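Local coordinates for protein probable fatty acyl-CoA transferase Rv3272 (Mycobacterium tuberculosis, PDB 5YX6) that probably transfers coenzyme A in fatty acid metabolism as a homodimeric family III CoA transferase, binding fatty acyl-CoAs of varying chain length, palmitoyl-CoA most strongly, at residues 96-101 and 188-193; 28-33 and 181-186; 107-110 and 114-117. All coordinates share one frame; numbering follows the deposited sequence.

Contact 1 of 3, residues 96-101 and 188-193; sequences ADVVLE and AALLHR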
loop_
_atom_site.group_PDB
_atom_site.type_symbol
_atom_site.label_atom_id
_atom_site.label_comp_id
_atom_site.label_asym_id
_atom_site.label_seq_id
_atom_site.Cartn_x
_atom_site.Cartn_y
_atom_site.Cartn_z
ATOM N N ALA A 96 8.778 -14.599 -23.683
ATOM C CA ALA A 96 8.534 -13.684 -22.568
ATOM C C ALA A 96 9.508 -13.863 -21.408
ATOM O O ALA A 96 9.993 -14.961 -21.148
ATOM C CB ALA A 96 7.111 -13.846 -22.066
ATOM N N ASP A 97 9.759 -12.772 -20.692
ATOM C CA ASP A 97 10.540 -12.824 -19.469
ATOM C C ASP A 97 9.630 -13.064 -18.264
ATOM O O ASP A 97 10.004 -13.750 -17.315
ATOM C CB ASP A 97 11.320 -11.524 -19.282
ATOM C CG ASP A 97 12.246 -11.232 -20.449
ATOM O OD1 ASP A 97 13.375 -11.777 -20.452
ATOM O OD2 ASP A 97 11.852 -10.455 -21.352
ATOM N N VAL A 98 8.431 -12.490 -18.307
ATOM C CA VAL A 98 7.486 -12.587 -17.194
ATOM C C VAL A 98 6.070 -12.905 -17.672
ATOM O O VAL A 98 5.611 -12.379 -18.684
ATOM C CB VAL A 98 7.430 -11.282 -16.373
ATOM C CG1 VAL A 98 6.483 -11.426 -15.210
ATOM C CG2 VAL A 98 8.819 -10.882 -15.869
ATOM N N VAL A 99 5.387 -13.774 -16.939
ATOM C CA VAL A 99 3.942 -13.899 -17.055
ATOM C C VAL A 99 3.269 -13.388 -15.772
ATOM O O VAL A 99 3.650 -13.791 -14.670
ATOM C CB VAL A 99 3.526 -15.363 -17.336
ATOM C CG1 VAL A 99 2.030 -15.550 -17.131
ATOM C CG2 VAL A 99 3.934 -15.750 -18.740
ATOM N N LEU A 100 2.293 -12.490 -15.924
ATOM C CA LEU A 100 1.459 -12.004 -14.816
ATOM C C LEU A 100 0.068 -12.577 -14.936
ATOM O O LEU A 100 -0.580 -12.424 -15.975
ATOM C CB LEU A 100 1.347 -10.484 -14.801
ATOM C CG LEU A 100 2.564 -9.605 -14.577
ATOM C CD1 LEU A 100 2.124 -8.158 -14.517
ATOM C CD2 LEU A 100 3.218 -10.024 -13.283
ATOM N N GLU A 101 -0.401 -13.242 -13.888
ATOM C CA GLU A 101 -1.741 -13.821 -13.915
ATOM C C GLU A 101 -2.539 -13.575 -12.628
ATOM O O GLU A 101 -1.989 -13.643 -11.532
ATOM C CB GLU A 101 -1.623 -15.318 -14.186
ATOM C CG GLU A 101 -2.932 -16.049 -14.096
ATOM C CD GLU A 101 -3.133 -16.749 -12.767
ATOM O OE1 GLU A 101 -2.143 -17.274 -12.208
ATOM O OE2 GLU A 101 -4.286 -16.785 -12.294
ATOM N N ALA A 188 12.080 -8.227 -7.827
ATOM C CA ALA A 188 12.968 -9.108 -7.079
ATOM C C ALA A 188 13.304 -10.343 -7.909
ATOM O O ALA A 188 14.467 -10.743 -8.001
ATOM C CB ALA A 188 12.341 -9.506 -5.750
ATOM N N ALA A 189 12.285 -10.920 -8.540
ATOM C CA ALA A 189 12.478 -12.101 -9.374
ATOM C C ALA A 189 13.401 -11.826 -10.568
ATOM O O ALA A 189 14.253 -12.641 -10.891
ATOM C CB ALA A 189 11.138 -12.622 -9.856
ATOM N N LEU A 190 13.221 -10.683 -11.218
ATOM C CA LEU A 190 14.066 -10.288 -12.338
ATOM C C LEU A 190 15.529 -10.146 -11.908
ATOM O O LEU A 190 16.443 -10.464 -12.665
ATOM C CB LEU A 190 13.567 -8.977 -12.943
ATOM C CG LEU A 190 12.281 -9.095 -13.760
ATOM C CD1 LEU A 190 11.764 -7.706 -14.105
ATOM C CD2 LEU A 190 12.490 -9.937 -15.024
ATOM N N LEU A 191 15.734 -9.656 -10.691
ATOM C CA LEU A 191 17.070 -9.483 -10.138
ATOM C C LEU A 191 17.662 -10.836 -9.785
ATOM O O LEU A 191 18.835 -11.096 -10.039
ATOM C CB LEU A 191 17.014 -8.599 -8.902
ATOM C CG LEU A 191 18.209 -7.806 -8.384
ATOM C CD1 LEU A 191 19.047 -7.159 -9.484
ATOM C CD2 LEU A 191 17.661 -6.755 -7.427
ATOM N N HIS A 192 16.822 -11.704 -9.229
ATOM C CA HIS A 192 17.230 -13.054 -8.857
ATOM C C HIS A 192 17.756 -13.755 -10.099
ATOM O O HIS A 192 18.810 -14.384 -10.075
ATOM C CB HIS A 192 16.046 -13.827 -8.256
ATOM C CG HIS A 192 16.423 -15.032 -7.450
ATOM N ND1 HIS A 192 17.623 -15.143 -6.776
ATOM C CD2 HIS A 192 15.750 -16.181 -7.202
ATOM C CE1 HIS A 192 17.668 -16.304 -6.150
ATOM N NE2 HIS A 192 16.543 -16.955 -6.393
ATOM N N ARG A 193 17.008 -13.633 -11.188
ATOM C CA ARG A 193 17.394 -14.251 -12.444
ATOM C C ARG A 193 18.691 -13.635 -12.969
ATOM O O ARG A 193 19.621 -14.345 -13.349
ATOM C CB ARG A 193 16.274 -14.106 -13.477
ATOM C CG ARG A 193 16.455 -15.001 -14.688
ATOM C CD ARG A 193 15.370 -14.771 -15.707
ATOM N NE ARG A 193 15.430 -13.417 -16.243
ATOM C CZ ARG A 193 14.761 -13.010 -17.317
ATOM N NH1 ARG A 193 13.962 -13.853 -17.960
ATOM N NH2 ARG A 193 14.882 -11.759 -17.740
#

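Contact 2 of 3, residues 28-33 and 181-186; sequences GQVLVD and VLAQAV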
loop_
_atom_site.group_PDB
_atom_site.type_symbol
_atom_site.label_atom_id
_atom_site.label_comp_id
_atom_site.label_asym_id
_atom_site.label_seq_id
_atom_site.Cartn_x
_atom_site.Cartn_y
_atom_site.Cartn_z
ATOM N N GLY A 28 1.308 -3.998 -13.762
ATOM C CA GLY A 28 1.681 -3.893 -15.160
ATOM C C GLY A 28 2.086 -2.478 -15.548
ATOM O O GLY A 28 3.029 -2.289 -16.319
ATOM N N GLN A 29 1.367 -1.487 -15.019
ATOM C CA GLN A 29 1.643 -0.085 -15.312
ATOM C C GLN A 29 2.980 0.360 -14.729
ATOM O O GLN A 29 3.688 1.143 -15.346
ATOM C CB GLN A 29 0.524 0.818 -14.786
ATOM C CG GLN A 29 0.698 2.288 -15.159
ATOM C CD GLN A 29 0.538 2.510 -16.656
ATOM O OE1 GLN A 29 -0.539 2.298 -17.214
ATOM N NE2 GLN A 29 1.603 2.955 -17.308
ATOM N N VAL A 30 3.307 -0.127 -13.536
ATOM C CA VAL A 30 4.600 0.145 -12.924
ATOM C C VAL A 30 5.732 -0.389 -13.792
ATOM O O VAL A 30 6.726 0.290 -14.003
ATOM C CB VAL A 30 4.714 -0.467 -11.506
ATOM C CG1 VAL A 30 6.156 -0.407 -11.011
ATOM C CG2 VAL A 30 3.765 0.248 -10.527
ATOM N N LEU A 31 5.576 -1.610 -14.284
ATOM C CA LEU A 31 6.557 -2.208 -15.183
ATOM C C LEU A 31 6.727 -1.427 -16.485
ATOM O O LEU A 31 7.850 -1.248 -16.969
ATOM C CB LEU A 31 6.167 -3.656 -15.500
ATOM C CG LEU A 31 6.594 -4.778 -14.541
ATOM C CD1 LEU A 31 7.253 -4.255 -13.280
ATOM C CD2 LEU A 31 5.439 -5.698 -14.206
ATOM N N VAL A 32 5.613 -0.960 -17.044
ATOM C CA VAL A 32 5.633 -0.113 -18.231
ATOM C C VAL A 32 6.412 1.164 -17.982
ATOM O O VAL A 32 7.236 1.557 -18.800
ATOM C CB VAL A 32 4.207 0.249 -18.695
ATOM C CG1 VAL A 32 4.239 1.332 -19.758
ATOM C CG2 VAL A 32 3.518 -0.978 -19.238
ATOM N N ASP A 33 6.154 1.804 -16.844
ATOM C CA ASP A 33 6.840 3.043 -16.486
ATOM C C ASP A 33 8.352 2.823 -16.379
ATOM O O ASP A 33 9.147 3.727 -16.634
ATOM C CB ASP A 33 6.304 3.594 -15.163
ATOM C CG ASP A 33 4.814 3.985 -15.233
ATOM O OD1 ASP A 33 4.280 4.169 -16.356
ATOM O OD2 ASP A 33 4.189 4.141 -14.151
ATOM N N VAL A 181 3.025 -4.290 -4.453
ATOM C CA VAL A 181 3.726 -5.423 -3.851
ATOM C C VAL A 181 4.056 -6.475 -4.913
ATOM O O VAL A 181 5.153 -7.035 -4.932
ATOM C CB VAL A 181 2.899 -6.071 -2.727
ATOM C CG1 VAL A 181 3.582 -7.344 -2.257
ATOM C CG2 VAL A 181 2.743 -5.109 -1.561
ATOM N N LEU A 182 3.111 -6.709 -5.814
ATOM C CA LEU A 182 3.326 -7.596 -6.942
ATOM C C LEU A 182 4.467 -7.096 -7.827
ATOM O O LEU A 182 5.325 -7.880 -8.244
ATOM C CB LEU A 182 2.046 -7.730 -7.767
ATOM C CG LEU A 182 2.149 -8.675 -8.962
ATOM C CD1 LEU A 182 2.542 -10.090 -8.541
ATOM C CD2 LEU A 182 0.829 -8.691 -9.701
ATOM N N ALA A 183 4.448 -5.800 -8.130
ATOM C CA ALA A 183 5.498 -5.179 -8.928
ATOM C C ALA A 183 6.848 -5.359 -8.246
ATOM O O ALA A 183 7.846 -5.702 -8.890
ATOM C CB ALA A 183 5.202 -3.702 -9.156
ATOM N N GLN A 184 6.865 -5.127 -6.939
ATOM C CA GLN A 184 8.051 -5.370 -6.127
ATOM C C GLN A 184 8.545 -6.813 -6.307
ATOM O O GLN A 184 9.732 -7.059 -6.548
ATOM C CB GLN A 184 7.736 -5.078 -4.658
ATOM C CG GLN A 184 8.769 -5.548 -3.653
ATOM C CD GLN A 184 8.184 -5.696 -2.258
ATOM O OE1 GLN A 184 8.038 -6.807 -1.742
ATOM N NE2 GLN A 184 7.838 -4.574 -1.642
ATOM N N ALA A 185 7.620 -7.762 -6.229
ATOM C CA ALA A 185 7.981 -9.167 -6.298
ATOM C C ALA A 185 8.486 -9.576 -7.684
ATOM O O ALA A 185 9.392 -10.392 -7.802
ATOM C CB ALA A 185 6.806 -10.009 -5.900
ATOM N N VAL A 186 7.914 -8.998 -8.734
ATOM C CA VAL A 186 8.427 -9.235 -10.071
ATOM C C VAL A 186 9.851 -8.687 -10.194
ATOM O O VAL A 186 10.733 -9.344 -10.738
ATOM C CB VAL A 186 7.528 -8.590 -11.144
ATOM C CG1 VAL A 186 8.253 -8.524 -12.465
ATOM C CG2 VAL A 186 6.205 -9.372 -11.284
#

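Contact 3 of 3, residues 107-110 and 114-117; sequences TMEK and GPDD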
loop_
_atom_site.group_PDB
_atom_site.type_symbol
_atom_site.label_atom_id
_atom_site.label_comp_id
_atom_site.label_asym_id
_atom_site.label_seq_id
_atom_site.Cartn_x
_atom_site.Cartn_y
_atom_site.Cartn_z
ATOM N N THR A 107 -7.230 -22.040 -12.466
ATOM C CA THR A 107 -7.653 -21.650 -13.804
ATOM C C THR A 107 -6.600 -21.894 -14.887
ATOM O O THR A 107 -6.841 -22.659 -15.823
ATOM C CB THR A 107 -8.033 -20.171 -13.826
ATOM O OG1 THR A 107 -9.055 -19.934 -12.852
ATOM C CG2 THR A 107 -8.535 -19.769 -15.199
ATOM N N MET A 108 -5.427 -21.276 -14.735
ATOM C CA MET A 108 -4.364 -21.352 -15.739
ATOM C C MET A 108 -3.929 -22.778 -15.984
ATOM O O MET A 108 -3.518 -23.138 -17.091
ATOM C CB MET A 108 -3.154 -20.521 -15.312
ATOM C CG MET A 108 -3.383 -19.038 -15.371
ATOM S SD MET A 108 -3.574 -18.319 -17.028
ATOM C CE MET A 108 -1.868 -17.942 -17.453
ATOM N N GLU A 109 -3.988 -23.581 -14.934
ATOM C CA GLU A 109 -3.658 -24.988 -15.047
ATOM C C GLU A 109 -4.658 -25.699 -15.965
ATOM O O GLU A 109 -4.256 -26.449 -16.859
ATOM C CB GLU A 109 -3.613 -25.623 -13.656
ATOM C CG GLU A 109 -2.348 -25.248 -12.886
ATOM C CD GLU A 109 -2.534 -24.028 -11.987
ATOM O OE1 GLU A 109 -3.383 -23.158 -12.298
ATOM O OE2 GLU A 109 -1.821 -23.936 -10.966
ATOM N N LYS A 110 -5.951 -25.439 -15.763
ATOM C CA LYS A 110 -7.003 -26.039 -16.592
ATOM C C LYS A 110 -6.877 -25.606 -18.055
ATOM O O LYS A 110 -7.276 -26.331 -18.968
ATOM C CB LYS A 110 -8.393 -25.678 -16.056
ATOM N N GLY A 114 -0.247 -23.268 -16.989
ATOM C CA GLY A 114 0.224 -23.149 -15.623
ATOM C C GLY A 114 1.727 -22.935 -15.588
ATOM O O GLY A 114 2.387 -23.004 -16.624
ATOM N N PRO A 115 2.275 -22.645 -14.401
ATOM C CA PRO A 115 3.723 -22.437 -14.298
ATOM C C PRO A 115 4.526 -23.611 -14.864
ATOM O O PRO A 115 5.491 -23.371 -15.582
ATOM C CB PRO A 115 3.955 -22.264 -12.787
ATOM C CG PRO A 115 2.677 -22.670 -12.125
ATOM C CD PRO A 115 1.595 -22.411 -13.119
ATOM N N ASP A 116 4.120 -24.849 -14.591
ATOM C CA ASP A 116 4.853 -26.006 -15.112
ATOM C C ASP A 116 4.750 -26.135 -16.629
ATOM O O ASP A 116 5.711 -26.536 -17.291
ATOM C CB ASP A 116 4.364 -27.294 -14.455
ATOM C CG ASP A 116 4.788 -27.401 -13.011
ATOM O OD1 ASP A 116 5.793 -26.758 -12.643
ATOM O OD2 ASP A 116 4.117 -28.126 -12.243
ATOM N N ASP A 117 3.588 -25.793 -17.178
ATOM C CA ASP A 117 3.392 -25.850 -18.621
ATOM C C ASP A 117 4.326 -24.886 -19.325
ATOM O O ASP A 117 5.013 -25.256 -20.277
ATOM C CB ASP A 117 1.939 -25.530 -18.991
ATOM C CG ASP A 117 0.950 -26.510 -18.386
ATOM O OD1 ASP A 117 1.210 -27.733 -18.478
ATOM O OD2 ASP A 117 -0.079 -26.059 -17.818
#

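Contact 1 of 3, residues 96-101 and 188-193
R193 reaches from helix 173-196 to D97, just before strand 98-101, and holds one carboxylate oxygen with two nitrogens. Its NH2 lies 3.1 Å from D97 OD1 and its NH1 3.3 Å from the same oxygen; both bonds form at the edge of the guanidinium and close to its plane. The carboxylate is turned 78° against that plane, and NH1 meets the anti lone pair of OD1 while NH2 comes from above the carboxylate. A bend at chi3 (64°) in the otherwise extended arginine directs the guanidinium across D97. This polar part is partly exposed, and both partners have further ties: D97 OD2 accepts from R14 N, and R193 NH1 also bonds N124 O. R193 and N124 line the pocket that holds a benzamidine.

The packed part is buried and wholly apolar. V98 CG2 meets L190 CD2 at 3.9 Å, the two side chains crossing at about a right angle. L190 also rests on I126 of strand 126-131 and on L191 of the second subunit, while V98 touches V15 of strand 14-17, so helix 173-196 lies between the parallel sheet and the dimer partner.

Contact 2 of 3, residues 28-33 and 181-186
V30 and A183 are the nearest CA pair between residues 28-33 and 181-186, 6.7 Å apart. The methyl of A183 meets one branch of the valine, V30 CG1 lying 3.9 Å from A183 CB. That branch is the one anti to the backbone N (chi1 169°), and the small alanine lets the helices come close here. One turn further along helix 173-196 the packing is looser: L31 CD2 approaches V186 CG1 at 4.4 Å. The leucine leaves its helix obliquely, and only its end leans in to V186. All four residues are buried, and their contact is entirely apolar.

The two helices lie on one face of the parallel sheet of the Rossmann-fold domain. Helix 23-33 is the connection of a beta-alpha-beta crossover from strand 14-17 to strand 37-42, where L31 and V32 touch V38. Helix 173-196 precedes strand 201-205 and sets V186 on A128 of strand 126-131.

Further out, polar bonds tie down the far side of helix 23-33. Q29 NE2 donates to D33 OD1 at 3.1 Å, one turn away, nearly in its own amide plane but from above the carboxylate. Q29 OE1 accepts from R71 N, and D33 OD2 is hydrogen-bonded to T365 OG1. V30 also packs on Q184 of the second subunit, while Q184 of this chain donates through NE2 to H180 ND1 of that subunit.

Contact 3 of 3, residues 107-110 and 114-117
E109 folds its carboxylate over toward P115 through a chi1 of -75° and a chi2 of 93°, while D117, with CG anti to its carbonyl carbon (chi1 -61°), turns its own carboxylate back to G114. The second arrangement makes half of a capping box at the start of helix 115-121: G114 is the N-cap, P115 the first residue of the helix, and D117, at the third helical position, accepts a bond from the N-cap backbone nitrogen. As glycine has no side chain, the reciprocal bond of a full capping box is absent. The negative charge of D117 beside this helix start probably interacts favourably with the helix dipole.

The short helix 107-110 precedes this cap, joined to it by only three residues, and the closest approach between them is backbone to backbone. M108 O comes within 3.3 Å of G114 N, but at an angle too poor for a hydrogen bond. The E109 side chain lies beside G114 and P115. Because G114 carries no side chain, which would point at helix 107-110 and come up against E109 CG, there is room for G114 CA and E109 CA to lie 4.3 Å apart. The side chain of M108 is buried, resting on Y127 of strand 126-131 and on F18 and F103 of loops.

The outer side of the contact is more open. E109 OE2 is 4.3 Å from P115 CD, a loose approach, and its firm partner is R129 of strand 126-131, with which it forms a salt bridge. P115 packs on Y127 and R129 of the same strand, so M108 and P115 both pack on Y127. At the cap itself, G114 N donates to D117 OD2 at 2.9 Å, meeting the anti lone pair of that oxygen.

Overall arrangement
All three contacts belong to the Rossmann-fold domain. Contacts 1 and 2 share helix 173-196, at whose start lies the probable nucleophile D175, and their centres are 10 Å apart. L100 joins them, its CD2 packing on V186 CG2 at 3.7 Å, and both reach the second subunit. Their segments alternate along the chain, 28-33, 96-101, 181-186, 188-193. Contact 3 is nested within both loops, just after strand 98-101, with its centre about 16 Å from that of contact 1 and 22 Å from that of contact 2. E101 and M108 touch between contacts 1 and 3, so strand 98-101, one of the two middle strands of the sheet, connects the dimer-facing helix layer with the peripheral helix pair.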